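Local structure of choline dehydrogenase and related flavoproteins (Aspergillus oryzae, 3Q9T) at residues A[307-318]-A[413-424]; A[268-277]-A[433-444]. The protein oxidises formate as a formate oxidase of the glucose-methanol-choline oxidoreductase family, using a bound FAD modified to 8-formyl-FAD. All coordinates share one frame; numbering follows the deposited sequence. Where two conformers were deposited one is given.

Contact 1 (A[307-318]-A[413-424]); sequences HPGVPFVLRVKD and TGDHLTVVVDLV
Two antiparallel strands of the large mixed beta-sheet of this GMC oxidoreductase, 308-316 and 415-423, meet here, F312 paired with V419 and L314 with L417. L417 N reaches L314 O at 2.8 Å, and V419 N reaches F312 O at 2.9 Å. F312 holds CG between its backbone N and carbonyl carbon (chi1 70°), which folds the ring over the neighbouring strand: V419 CB sits under one face, 3.6 Å from F312 CZ, a CH-pi contact, while V421 CG2 meets the ring at its edge. On this face helix 454-473 packs against V310 and V419, and Y468 meets the F312 ring. The sheet continues on both sides, strand 481-485 pairing with 308-316 and strand 392-397 with 415-423. On the other face V313 CG1 lies 3.7 Å from H416 CD2. Toward the flavin end V424 CG2 covers one face of the H307 ring, whose ND1 is hydrogen-bonded to H510. At the far end R315, extended as far as NE, lays its guanidinium over G414 CA (NH2 to CA 3.4 Å) and donates from NH1, nearly in plane, to T413 OG1 at 2.9 Å. There one water links V316 O, D318 OD1 and D415 N.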
loop_
_atom_site.group_PDB
_atom_site.type_symbol
_atom_site.label_atom_id
_atom_site.label_comp_id
_atom_site.label_asym_id
_atom_site.label_seq_id
_atom_site.Cartn_x
_atom_site.Cartn_y
_atom_site.Cartn_z
ATOM N N HIS A 307 -6.882 -8.465 -14.774
ATOM C CA HIS A 307 -5.800 -7.995 -15.641
ATOM C C HIS A 307 -5.008 -6.898 -14.934
ATOM O O HIS A 307 -5.598 -5.905 -14.513
ATOM C CB HIS A 307 -6.368 -7.361 -16.905
ATOM C CG HIS A 307 -7.005 -8.325 -17.858
ATOM N ND1 HIS A 307 -8.166 -8.027 -18.535
ATOM C CD2 HIS A 307 -6.631 -9.558 -18.273
ATOM C CE1 HIS A 307 -8.488 -9.040 -19.319
ATOM N NE2 HIS A 307 -7.570 -9.979 -19.184
ATOM N N PRO A 308 -3.672 -7.036 -14.845
ATOM C CA PRO A 308 -2.921 -5.906 -14.286
ATOM C C PRO A 308 -2.736 -4.874 -15.391
ATOM O O PRO A 308 -2.685 -5.257 -16.557
ATOM C CB PRO A 308 -1.577 -6.533 -13.917
ATOM C CG PRO A 308 -1.396 -7.614 -14.950
ATOM C CD PRO A 308 -2.776 -8.082 -15.375
ATOM N N GLY A 309 -2.688 -3.593 -15.036
ATOM C CA GLY A 309 -2.515 -2.541 -16.010
ATOM C C GLY A 309 -1.435 -1.617 -15.490
ATOM O O GLY A 309 -1.413 -1.321 -14.298
ATOM N N VAL A 310 -0.511 -1.209 -16.358
ATOM C CA VAL A 310 0.353 -0.080 -16.038
ATOM C C VAL A 310 0.065 1.080 -16.991
ATOM O O VAL A 310 0.565 1.115 -18.109
ATOM C CB VAL A 310 1.860 -0.446 -16.056
ATOM C CG1 VAL A 310 2.720 0.814 -15.895
ATOM C CG2 VAL A 310 2.168 -1.459 -14.965
ATOM N N PRO A 311 -0.767 2.027 -16.555
ATOM C CA PRO A 311 -1.010 3.177 -17.426
ATOM C C PRO A 311 0.144 4.161 -17.351
ATOM O O PRO A 311 0.874 4.193 -16.359
ATOM C CB PRO A 311 -2.266 3.823 -16.823
ATOM C CG PRO A 311 -2.777 2.856 -15.783
ATOM C CD PRO A 311 -1.600 2.059 -15.345
ATOM N N PHE A 312 0.297 4.968 -18.390
ATOM C CA PHE A 312 1.266 6.047 -18.373
ATOM C C PHE A 312 0.760 7.229 -19.191
ATOM O O PHE A 312 0.043 7.053 -20.181
ATOM C CB PHE A 312 2.640 5.555 -18.855
ATOM C CG PHE A 312 2.706 5.229 -20.317
ATOM C CD1 PHE A 312 2.891 6.230 -21.257
ATOM C CD2 PHE A 312 2.615 3.910 -20.754
ATOM C CE1 PHE A 312 2.974 5.920 -22.614
ATOM C CE2 PHE A 312 2.698 3.601 -22.106
ATOM C CZ PHE A 312 2.882 4.613 -23.038
ATOM N N VAL A 313 1.117 8.431 -18.758
ATOM C CA VAL A 313 0.651 9.655 -19.413
ATOM C C VAL A 313 1.756 10.374 -20.202
ATOM O O VAL A 313 2.875 10.548 -19.717
ATOM C CB VAL A 313 0.081 10.644 -18.391
ATOM C CG1 VAL A 313 -0.141 12.026 -19.038
ATOM C CG2 VAL A 313 -1.216 10.095 -17.775
ATOM N N LEU A 314 1.434 10.783 -21.427
ATOM C CA LEU A 314 2.287 11.689 -22.172
ATOM C C LEU A 314 1.617 13.048 -22.326
ATOM O O LEU A 314 0.435 13.136 -22.639
ATOM C CB LEU A 314 2.588 11.137 -23.565
ATOM C CG LEU A 314 3.237 9.763 -23.625
ATOM C CD1 LEU A 314 3.523 9.394 -25.089
ATOM C CD2 LEU A 314 4.506 9.782 -22.784
ATOM N N ARG A 315 2.382 14.113 -22.130
ATOM C CA ARG A 315 1.921 15.423 -22.530
ATOM C C ARG A 315 2.088 15.501 -24.040
ATOM O O ARG A 315 3.101 15.089 -24.599
ATOM C CB ARG A 315 2.689 16.536 -21.828
ATOM C CG ARG A 315 2.287 17.925 -22.291
ATOM C CD ARG A 315 2.946 18.989 -21.443
ATOM N NE ARG A 315 2.513 20.329 -21.818
ATOM C CZ ARG A 315 2.058 21.230 -20.955
ATOM N NH1 ARG A 315 1.966 20.921 -19.670
ATOM N NH2 ARG A 315 1.685 22.437 -21.374
ATOM N N VAL A 316 1.073 16.021 -24.702
ATOM C CA VAL A 316 0.994 15.909 -26.134
ATOM C C VAL A 316 0.724 17.325 -26.620
ATOM O O VAL A 316 0.357 18.169 -25.814
ATOM C CB VAL A 316 -0.115 14.900 -26.481
ATOM C CG1 VAL A 316 -1.382 15.601 -26.893
ATOM C CG2 VAL A 316 0.375 13.912 -27.505
ATOM N N LYS A 317 0.959 17.611 -27.898
ATOM C CA LYS A 317 0.784 18.975 -28.402
ATOM C C LYS A 317 -0.641 19.502 -28.242
ATOM O O LYS A 317 -1.614 18.742 -28.341
ATOM C CB LYS A 317 1.193 19.065 -29.863
ATOM C CG LYS A 317 2.679 18.951 -30.075
ATOM C CD LYS A 317 3.057 19.388 -31.494
ATOM C CE LYS A 317 4.548 19.201 -31.738
ATOM N NZ LYS A 317 5.327 19.357 -30.468
ATOM N N ASP A 318 -0.765 20.804 -28.010
ATOM C CA ASP A 318 -2.083 21.410 -27.864
ATOM C C ASP A 318 -3.011 20.944 -28.986
ATOM O O ASP A 318 -2.621 20.947 -30.156
ATOM C CB ASP A 318 -1.998 22.940 -27.874
ATOM C CG ASP A 318 -1.498 23.517 -26.555
ATOM O OD1 ASP A 318 -1.306 22.749 -25.577
ATOM O OD2 ASP A 318 -1.319 24.757 -26.497
ATOM N N THR A 413 -1.908 22.184 -16.633
ATOM C CA THR A 413 -1.874 22.680 -18.009
ATOM C C THR A 413 -1.595 21.564 -19.013
ATOM O O THR A 413 -1.182 20.466 -18.641
ATOM C CB THR A 413 -0.716 23.667 -18.200
ATOM O OG1 THR A 413 0.524 22.942 -18.184
ATOM C CG2 THR A 413 -0.702 24.728 -17.097
ATOM N N GLY A 414 -1.781 21.860 -20.295
ATOM C CA GLY A 414 -1.397 20.939 -21.353
ATOM C C GLY A 414 -2.441 19.884 -21.682
ATOM O O GLY A 414 -3.284 19.537 -20.863
ATOM N N ASP A 415 -2.391 19.378 -22.901
ATOM C CA ASP A 415 -3.246 18.265 -23.266
ATOM C C ASP A 415 -2.441 16.971 -23.056
ATOM O O ASP A 415 -1.213 16.978 -23.111
ATOM C CB ASP A 415 -3.738 18.406 -24.710
ATOM C CG ASP A 415 -4.748 19.543 -24.878
ATOM O OD1 ASP A 415 -5.573 19.768 -23.969
ATOM O OD2 ASP A 415 -4.724 20.218 -25.928
ATOM N N HIS A 416 -3.121 15.875 -22.775
ATOM C CA HIS A 416 -2.408 14.635 -22.511
ATOM C C HIS A 416 -3.007 13.444 -23.232
ATOM O O HIS A 416 -4.141 13.487 -23.697
ATOM C CB HIS A 416 -2.375 14.383 -21.010
ATOM C CG HIS A 416 -1.725 15.492 -20.243
ATOM N ND1 HIS A 416 -2.370 16.680 -19.967
ATOM C CD2 HIS A 416 -0.473 15.614 -19.739
ATOM C CE1 HIS A 416 -1.549 17.476 -19.305
ATOM N NE2 HIS A 416 -0.393 16.854 -19.152
ATOM N N LEU A 417 -2.215 12.387 -23.340
ATOM C CA LEU A 417 -2.711 11.083 -23.733
ATOM C C LEU A 417 -2.485 10.152 -22.540
ATOM O O LEU A 417 -1.431 10.189 -21.915
ATOM C CB LEU A 417 -1.952 10.587 -24.962
ATOM C CG LEU A 417 -1.994 9.087 -25.280
ATOM C CD1 LEU A 417 -3.359 8.655 -25.796
ATOM C CD2 LEU A 417 -0.919 8.742 -26.292
ATOM N N THR A 418 -3.473 9.334 -22.205
ATOM C CA THR A 418 -3.281 8.310 -21.182
ATOM C C THR A 418 -3.310 6.927 -21.835
ATOM O O THR A 418 -4.354 6.486 -22.315
ATOM C CB THR A 418 -4.361 8.378 -20.078
ATOM O OG1 THR A 418 -4.385 9.685 -19.489
ATOM C CG2 THR A 418 -4.089 7.331 -18.988
ATOM N N VAL A 419 -2.161 6.257 -21.872
ATOM C CA VAL A 419 -2.070 4.931 -22.473
ATOM C C VAL A 419 -2.234 3.878 -21.392
ATOM O O VAL A 419 -1.447 3.817 -20.445
ATOM C CB VAL A 419 -0.696 4.686 -23.157
ATOM C CG1 VAL A 419 -0.611 3.265 -23.687
ATOM C CG2 VAL A 419 -0.457 5.680 -24.266
ATOM N N VAL A 420 -3.259 3.045 -21.522
ATOM C CA VAL A 420 -3.464 1.979 -20.563
ATOM C C VAL A 420 -2.818 0.692 -21.100
ATOM O O VAL A 420 -3.290 0.107 -22.078
ATOM C CB VAL A 420 -4.969 1.777 -20.263
ATOM C CG1 VAL A 420 -5.149 0.759 -19.173
ATOM C CG2 VAL A 420 -5.608 3.099 -19.849
ATOM N N VAL A 421 -1.716 0.281 -20.485
ATOM C CA VAL A 421 -1.054 -0.953 -20.900
ATOM C C VAL A 421 -1.602 -2.117 -20.066
ATOM O O VAL A 421 -1.243 -2.331 -18.895
ATOM C CB VAL A 421 0.490 -0.836 -20.859
ATOM C CG1 VAL A 421 1.134 -2.043 -21.509
ATOM C CG2 VAL A 421 0.925 0.407 -21.595
ATOM N N ASP A 422 -2.533 -2.829 -20.683
ATOM C CA ASP A 422 -3.299 -3.866 -20.023
ATOM C C ASP A 422 -2.765 -5.249 -20.432
ATOM O O ASP A 422 -2.911 -5.650 -21.585
ATOM C CB ASP A 422 -4.756 -3.692 -20.450
ATOM C CG ASP A 422 -5.674 -4.743 -19.881
ATOM O OD1 ASP A 422 -5.186 -5.817 -19.456
ATOM O OD2 ASP A 422 -6.903 -4.501 -19.889
ATOM N N LEU A 423 -2.141 -5.964 -19.496
ATOM C CA LEU A 423 -1.637 -7.328 -19.773
ATOM C C LEU A 423 -2.853 -8.247 -19.744
ATOM O O LEU A 423 -3.469 -8.500 -18.693
ATOM C CB LEU A 423 -0.635 -7.762 -18.719
ATOM C CG LEU A 423 0.454 -8.809 -18.946
ATOM C CD1 LEU A 423 0.619 -9.615 -17.660
ATOM C CD2 LEU A 423 0.204 -9.728 -20.136
ATOM N N VAL A 424 -3.210 -8.738 -20.913
ATOM C CA VAL A 424 -4.516 -9.324 -21.114
ATOM C C VAL A 424 -4.443 -10.857 -20.945
ATOM O O VAL A 424 -5.435 -11.525 -20.632
ATOM C CB VAL A 424 -4.998 -8.831 -22.504
ATOM C CG1 VAL A 424 -5.303 -9.961 -23.423
ATOM C CG2 VAL A 424 -6.119 -7.798 -22.361
HETATM O O HOH W 1 -0.304 20.330 -24.589
#

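Contact 2 (A[268-277]-A[433-444]). With FAY ([(2R,3S,4R,5R)-5-(6-amino-9H-purin-9-yl)-3,4-dihydroxytetrahydrofuran-2-yl]methyl (2R,3S,4S)-5-(8-formyl-7-methyl-2,4-dioxo-3,4-dihydrobenzo[g]pteridin-10(2H)-yl)-2,3,4-trihydroxypentyl dihydrogen diphosphate), chain D; ACT (acetate ion), chain G.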
loop_
_atom_site.group_PDB
_atom_site.type_symbol
_atom_site.label_atom_id
_atom_site.label_comp_id
_atom_site.label_asym_id
_atom_site.label_seq_id
_atom_site.Cartn_x
_atom_site.Cartn_y
_atom_site.Cartn_z
ATOM N N VAL A 268 -18.059 -10.365 -8.751
ATOM C CA VAL A 268 -16.883 -11.156 -8.389
ATOM C C VAL A 268 -16.441 -11.078 -6.926
ATOM O O VAL A 268 -15.863 -12.040 -6.401
ATOM C CB VAL A 268 -15.655 -10.780 -9.274
ATOM C CG1 VAL A 268 -15.186 -9.367 -8.959
ATOM C CG2 VAL A 268 -14.518 -11.816 -9.093
ATOM N N PHE A 269 -16.689 -9.949 -6.263
ATOM C CA PHE A 269 -16.279 -9.830 -4.866
ATOM C C PHE A 269 -17.379 -10.221 -3.861
ATOM O O PHE A 269 -17.085 -10.875 -2.863
ATOM C CB PHE A 269 -15.753 -8.425 -4.549
ATOM C CG PHE A 269 -14.620 -7.969 -5.440
ATOM C CD1 PHE A 269 -14.646 -6.700 -6.017
ATOM C CD2 PHE A 269 -13.526 -8.791 -5.678
ATOM C CE1 PHE A 269 -13.610 -6.273 -6.839
ATOM C CE2 PHE A 269 -12.487 -8.384 -6.505
ATOM C CZ PHE A 269 -12.517 -7.127 -7.081
ATOM N N GLU A 270 -18.624 -9.803 -4.098
ATOM C CA GLU A 270 -19.680 -9.988 -3.089
ATOM C C GLU A 270 -20.416 -11.302 -3.246
ATOM O O GLU A 270 -20.976 -11.817 -2.273
ATOM C CB GLU A 270 -20.703 -8.843 -3.085
ATOM C CG GLU A 270 -20.150 -7.493 -2.682
ATOM C CD GLU A 270 -20.017 -7.302 -1.166
ATOM O OE1 GLU A 270 -20.690 -8.000 -0.373
ATOM O OE2 GLU A 270 -19.229 -6.430 -0.768
ATOM N N THR A 271 -20.446 -11.836 -4.464
ATOM C CA THR A 271 -21.035 -13.145 -4.649
ATOM C C THR A 271 -20.343 -14.215 -3.764
ATOM O O THR A 271 -21.009 -14.883 -2.976
ATOM C CB THR A 271 -21.025 -13.571 -6.120
ATOM O OG1 THR A 271 -22.131 -12.964 -6.794
ATOM C CG2 THR A 271 -21.129 -15.087 -6.230
ATOM N N PRO A 272 -19.012 -14.377 -3.881
ATOM C CA PRO A 272 -18.383 -15.380 -2.998
ATOM C C PRO A 272 -18.547 -15.070 -1.503
ATOM O O PRO A 272 -18.640 -15.989 -0.688
ATOM C CB PRO A 272 -16.898 -15.311 -3.376
ATOM C CG PRO A 272 -16.735 -13.951 -4.038
ATOM C CD PRO A 272 -18.026 -13.745 -4.782
ATOM N N LYS A 273 -18.558 -13.792 -1.150
ATOM C CA LYS A 273 -18.751 -13.408 0.237
ATOM C C LYS A 273 -20.114 -13.925 0.720
ATOM O O LYS A 273 -20.198 -14.639 1.719
ATOM C CB LYS A 273 -18.632 -11.886 0.392
ATOM C CG LYS A 273 -18.868 -11.378 1.785
ATOM C CD LYS A 273 -18.836 -9.868 1.791
ATOM C CE LYS A 273 -19.884 -9.327 2.737
ATOM N NZ LYS A 273 -20.241 -7.907 2.444
ATOM N N LEU A 274 -21.177 -13.606 -0.006
ATOM C CA LEU A 274 -22.514 -14.001 0.441
ATOM C C LEU A 274 -22.680 -15.525 0.450
ATOM O O LEU A 274 -23.362 -16.071 1.323
ATOM C CB LEU A 274 -23.615 -13.328 -0.380
ATOM C CG LEU A 274 -25.043 -13.442 0.194
ATOM C CD1 LEU A 274 -25.210 -12.561 1.416
ATOM C CD2 LEU A 274 -26.126 -13.109 -0.859
ATOM N N LEU A 275 -22.047 -16.220 -0.495
ATOM C CA LEU A 275 -22.082 -17.684 -0.458
ATOM C C LEU A 275 -21.492 -18.150 0.868
ATOM O O LEU A 275 -22.098 -18.950 1.579
ATOM C CB LEU A 275 -21.330 -18.317 -1.631
ATOM C CG LEU A 275 -22.014 -18.300 -3.006
ATOM C CD1 LEU A 275 -21.084 -18.890 -4.073
ATOM C CD2 LEU A 275 -23.313 -19.070 -2.946
ATOM N N MET A 276 -20.330 -17.610 1.225
ATOM C CA MET A 276 -19.680 -18.027 2.461
ATOM C C MET A 276 -20.517 -17.722 3.702
ATOM O O MET A 276 -20.650 -18.571 4.560
ATOM C CB MET A 276 -18.275 -17.465 2.563
ATOM C CG MET A 276 -17.346 -18.094 1.541
ATOM S SD MET A 276 -15.627 -17.574 1.682
ATOM C CE MET A 276 -15.685 -15.905 1.043
ATOM N N LEU A 277 -21.100 -16.533 3.770
ATOM C CA LEU A 277 -21.950 -16.154 4.891
ATOM C C LEU A 277 -23.167 -17.057 4.982
ATOM O O LEU A 277 -23.807 -17.138 6.018
ATOM C CB LEU A 277 -22.413 -14.698 4.746
ATOM C CG LEU A 277 -21.335 -13.615 4.931
ATOM C CD1 LEU A 277 -21.922 -12.226 4.803
ATOM C CD2 LEU A 277 -20.643 -13.774 6.268
ATOM N N VAL A 433 -10.599 -14.083 -2.750
ATOM C CA VAL A 433 -11.479 -13.287 -1.914
ATOM C C VAL A 433 -11.761 -14.071 -0.638
ATOM O O VAL A 433 -12.232 -15.203 -0.688
ATOM C CB VAL A 433 -12.797 -12.995 -2.622
ATOM C CG1 VAL A 433 -13.804 -12.409 -1.649
ATOM C CG2 VAL A 433 -12.553 -12.062 -3.780
ATOM N N THR A 434 -11.452 -13.485 0.506
ATOM C CA THR A 434 -11.739 -14.152 1.766
ATOM C C THR A 434 -12.608 -13.310 2.694
ATOM O O THR A 434 -12.745 -12.101 2.507
ATOM C CB THR A 434 -10.430 -14.500 2.498
ATOM O OG1 THR A 434 -9.595 -13.336 2.534
ATOM C CG2 THR A 434 -9.696 -15.632 1.770
ATOM N N LEU A 435 -13.169 -13.942 3.717
ATOM C CA LEU A 435 -13.942 -13.203 4.693
ATOM C C LEU A 435 -13.035 -12.496 5.684
ATOM O O LEU A 435 -12.002 -13.028 6.085
ATOM C CB LEU A 435 -14.879 -14.119 5.466
ATOM C CG LEU A 435 -15.996 -14.816 4.700
ATOM C CD1 LEU A 435 -16.759 -15.668 5.681
ATOM C CD2 LEU A 435 -16.915 -13.792 4.029
ATOM N N ASN A 436 -13.425 -11.282 6.052
ATOM C CA ASN A 436 -12.795 -10.575 7.153
ATOM C C ASN A 436 -13.480 -10.981 8.454
ATOM O O ASN A 436 -12.867 -10.974 9.522
ATOM C CB ASN A 436 -12.886 -9.056 6.940
ATOM C CG ASN A 436 -11.740 -8.512 6.091
ATOM O OD1 ASN A 436 -10.591 -8.929 6.248
ATOM N ND2 ASN A 436 -12.051 -7.580 5.186
ATOM N N SER A 437 -14.759 -11.338 8.341
ATOM C CA SER A 437 -15.592 -11.714 9.484
ATOM C C SER A 437 -16.955 -12.142 8.951
ATOM O O SER A 437 -17.129 -12.252 7.741
ATOM C CB SER A 437 -15.776 -10.525 10.425
ATOM O OG SER A 437 -16.640 -9.567 9.830
ATOM N N ALA A 438 -17.914 -12.364 9.854
ATOM C CA ALA A 438 -19.269 -12.784 9.493
ATOM C C ALA A 438 -20.232 -11.592 9.346
ATOM O O ALA A 438 -21.433 -11.771 9.153
ATOM C CB ALA A 438 -19.796 -13.757 10.524
ATOM N N ASP A 439 -19.693 -10.383 9.441
ATOM C CA ASP A 439 -20.465 -9.147 9.289
ATOM C C ASP A 439 -20.738 -8.865 7.806
ATOM O O ASP A 439 -19.806 -8.607 7.018
ATOM C CB ASP A 439 -19.684 -7.990 9.924
ATOM C CG ASP A 439 -20.387 -6.658 9.808
ATOM O OD1 ASP A 439 -21.396 -6.538 9.078
ATOM O OD2 ASP A 439 -19.905 -5.712 10.456
ATOM N N PRO A 440 -22.018 -8.936 7.413
ATOM C CA PRO A 440 -22.465 -8.715 6.030
ATOM C C PRO A 440 -22.189 -7.296 5.521
ATOM O O PRO A 440 -22.193 -7.094 4.304
ATOM C CB PRO A 440 -23.978 -8.964 6.101
ATOM C CG PRO A 440 -24.325 -8.876 7.583
ATOM C CD PRO A 440 -23.117 -9.380 8.288
ATOM N N PHE A 441 -21.939 -6.348 6.423
ATOM C CA PHE A 441 -21.647 -4.973 6.019
ATOM C C PHE A 441 -20.151 -4.673 5.913
ATOM O O PHE A 441 -19.764 -3.551 5.603
ATOM C CB PHE A 441 -22.314 -3.967 6.958
ATOM C CG PHE A 441 -23.801 -3.980 6.882
ATOM C CD1 PHE A 441 -24.457 -3.263 5.903
ATOM C CD2 PHE A 441 -24.553 -4.741 7.777
ATOM C CE1 PHE A 441 -25.833 -3.275 5.837
ATOM C CE2 PHE A 441 -25.924 -4.762 7.709
ATOM C CZ PHE A 441 -26.568 -4.025 6.740
ATOM N N GLN A 442 -19.307 -5.666 6.178
ATOM C CA GLN A 442 -17.881 -5.468 5.943
ATOM C C GLN A 442 -17.470 -6.015 4.586
ATOM O O GLN A 442 -17.931 -7.079 4.151
ATOM C CB GLN A 442 -17.031 -6.117 7.037
ATOM C CG GLN A 442 -16.710 -5.186 8.180
ATOM C CD GLN A 442 -15.885 -5.853 9.262
ATOM O OE1 GLN A 442 -15.424 -6.992 9.106
ATOM N NE2 GLN A 442 -15.693 -5.144 10.369
ATOM N N GLN A 443 -16.594 -5.285 3.914
ATOM C CA GLN A 443 -16.082 -5.761 2.637
ATOM C C GLN A 443 -15.326 -7.079 2.827
ATOM O O GLN A 443 -14.700 -7.305 3.865
ATOM C CB GLN A 443 -15.200 -4.704 1.982
ATOM C CG GLN A 443 -13.853 -4.490 2.648
ATOM C CD GLN A 443 -12.895 -3.827 1.698
ATOM O OE1 GLN A 443 -12.927 -2.609 1.530
ATOM N NE2 GLN A 443 -12.066 -4.622 1.029
ATOM N N PRO A 444 -15.418 -7.975 1.838
ATOM C CA PRO A 444 -14.558 -9.150 1.955
ATOM C C PRO A 444 -13.120 -8.675 1.758
ATOM O O PRO A 444 -12.891 -7.561 1.258
ATOM C CB PRO A 444 -15.002 -10.016 0.773
ATOM C CG PRO A 444 -15.423 -9.011 -0.262
ATOM C CD PRO A 444 -16.084 -7.896 0.524
HETATM P P FAY D . -21.164 -8.149 -12.721
HETATM N N1 FAY D . -15.517 -3.877 -18.809
HETATM C C2 FAY D . -15.615 -3.568 -20.164
HETATM O O2 FAY D . -16.016 -4.408 -20.959
HETATM N N3 FAY D . -15.728 -2.249 -20.552
HETATM C C4 FAY D . -15.185 -1.278 -19.750
HETATM O O4 FAY D . -14.612 -0.324 -20.311
HETATM N N5 FAY D . -14.545 -0.616 -17.548
HETATM C C6 FAY D . -14.418 0.267 -15.374
HETATM C C7 FAY D . -14.649 0.183 -14.013
HETATM C C8 FAY D . -15.185 -0.993 -13.477
HETATM O O8 FAY D . -16.245 -1.911 -11.600
HETATM C C9 FAY D . -15.595 -2.020 -14.339
HETATM P PA FAY D . -21.716 -5.973 -10.998
HETATM C "C1'" FAY D . -16.195 -4.342 -16.037
HETATM C C10 FAY D . -15.216 -2.893 -17.897
HETATM N N10 FAY D . -15.499 -3.075 -16.540
HETATM N N1A FAY D . -26.275 -6.511 -1.072
HETATM O O1A FAY D . -20.825 -5.201 -10.082
HETATM C C1B FAY D . -24.848 -5.466 -6.016
HETATM O O1P FAY D . -22.612 -8.403 -13.066
HETATM C "C2'" FAY D . -17.731 -4.260 -16.199
HETATM O "O2'" FAY D . -18.127 -3.008 -15.765
HETATM C C2A FAY D . -27.069 -6.028 -2.096
HETATM O O2A FAY D . -22.031 -5.267 -12.281
HETATM C C2B FAY D . -23.945 -4.343 -6.495
HETATM O O2B FAY D . -24.347 -3.067 -6.029
HETATM O O2P FAY D . -20.401 -9.452 -12.571
HETATM C "C3'" FAY D . -18.696 -5.335 -15.600
HETATM O "O3'" FAY D . -19.903 -4.830 -15.032
HETATM N N3A FAY D . -26.534 -5.801 -3.353
HETATM C C3B FAY D . -24.104 -4.452 -7.995
HETATM O O3B FAY D . -25.278 -3.778 -8.373
HETATM O O3P FAY D . -21.066 -7.397 -11.299
HETATM C "C4'" FAY D . -18.085 -6.268 -14.585
HETATM O "O4'" FAY D . -16.885 -6.754 -15.181
HETATM C C4A FAY D . -25.221 -6.062 -3.581
HETATM C C4B FAY D . -24.350 -5.924 -8.224
HETATM O O4B FAY D . -24.665 -6.489 -6.963
HETATM C C4X FAY D . -14.923 -1.615 -18.408
HETATM C "C5'" FAY D . -19.064 -7.412 -14.225
HETATM O "O5'" FAY D . -20.399 -7.147 -13.769
HETATM C C5A FAY D . -24.408 -6.557 -2.565
HETATM C C5B FAY D . -23.140 -6.598 -8.841
HETATM O O5B FAY D . -23.108 -6.260 -10.206
HETATM C C5X FAY D . -14.624 -0.841 -16.191
HETATM C C6A FAY D . -24.935 -6.780 -1.295
HETATM N N6A FAY D . -24.132 -7.161 -0.292
HETATM N N7A FAY D . -23.169 -6.727 -3.070
HETATM C C7M FAY D . -14.136 1.298 -13.133
HETATM C C8A FAY D . -23.169 -6.367 -4.371
HETATM C C8M FAY D . -15.778 -0.924 -12.123
HETATM C C9A FAY D . -15.277 -1.982 -15.695
HETATM N N9A FAY D . -24.427 -5.950 -4.696
HETATM C C ACT G . -19.645 -4.504 1.922
HETATM O O ACT G . -18.971 -5.220 1.144
HETATM O OXT ACT G . -20.750 -4.988 2.257
HETATM C CH3 ACT G . -19.158 -3.163 2.425
#
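Helix 268-277 presents one side to segment 433-444, which leaves the end of strand 431-434, loops through a type I turn from D439 to Q442 and comes back at P444. The backbones approach at three places, F269 with V433, K273 with P444 and L277 with A438, so the loop runs out along the helix and returns to its middle. V433 CG1 rests on the first turns, near F269 O and P272 CG, and its CG2 meets the F269 ring at the edge. M276 and L435 lie alongside each other, pointing opposite ways, with M276 CE 3.8 Å from L435 CG. L277 spreads its two methyls over the turn and the residue before it, CD1 touching P440 CA and CD2 lying 3.6 Å from A438 O. Between these apolar patches runs K273. With CG anti to the backbone N (chi1 178°), its chain leaves the helix across L435 CD2 and P444, K273 CD being 3.6 Å from P444 CD. Its ammonium then donates to P440 O at 2.8 Å and to Q442 O at 3.0 Å, in each case from above the carbonyl plane. A salt bridge joins K273 NZ to E270 OE1 at 2.9 Å, on the syn side of the carboxylate. E270, an FAD-binding residue, has CG 3.1 Å from N7A of the adenine, and the bend at chi2 (-81°) turns the carboxylate beyond it toward K273; its OE2 is hydrogen-bonded to Y67. An acetate, probably from the crystallisation liquor, lies beside this cluster. The lysine thus ties two turn carbonyls to the carboxylate beside the adenine, consistent with the loop's position being linked to the nucleotide end of the cofactor pocket.

Both contacts are largely buried, but they lie apart, their centres about 34 Å from each other and their nearest atoms about 10 Å. They share no helix or strand, although strands 415-423 and 431-434 follow one another in the chain. Contact 1 pairs two neighbouring strands of one sheet through a ladder of backbone bonds, with apolar side chains on its faces, R315, D415 and D318 at one partly exposed end and a buried D422 beside H307 at the other. Contact 2 joins a helix to a mostly irregular loop without any backbone-to-backbone bond between them, so a single lysine supplies the polar grip amid apolar contacts. H307 of contact 1 comes within about 8 Å of the cofactor, whereas E270 of contact 2 touches its adenine.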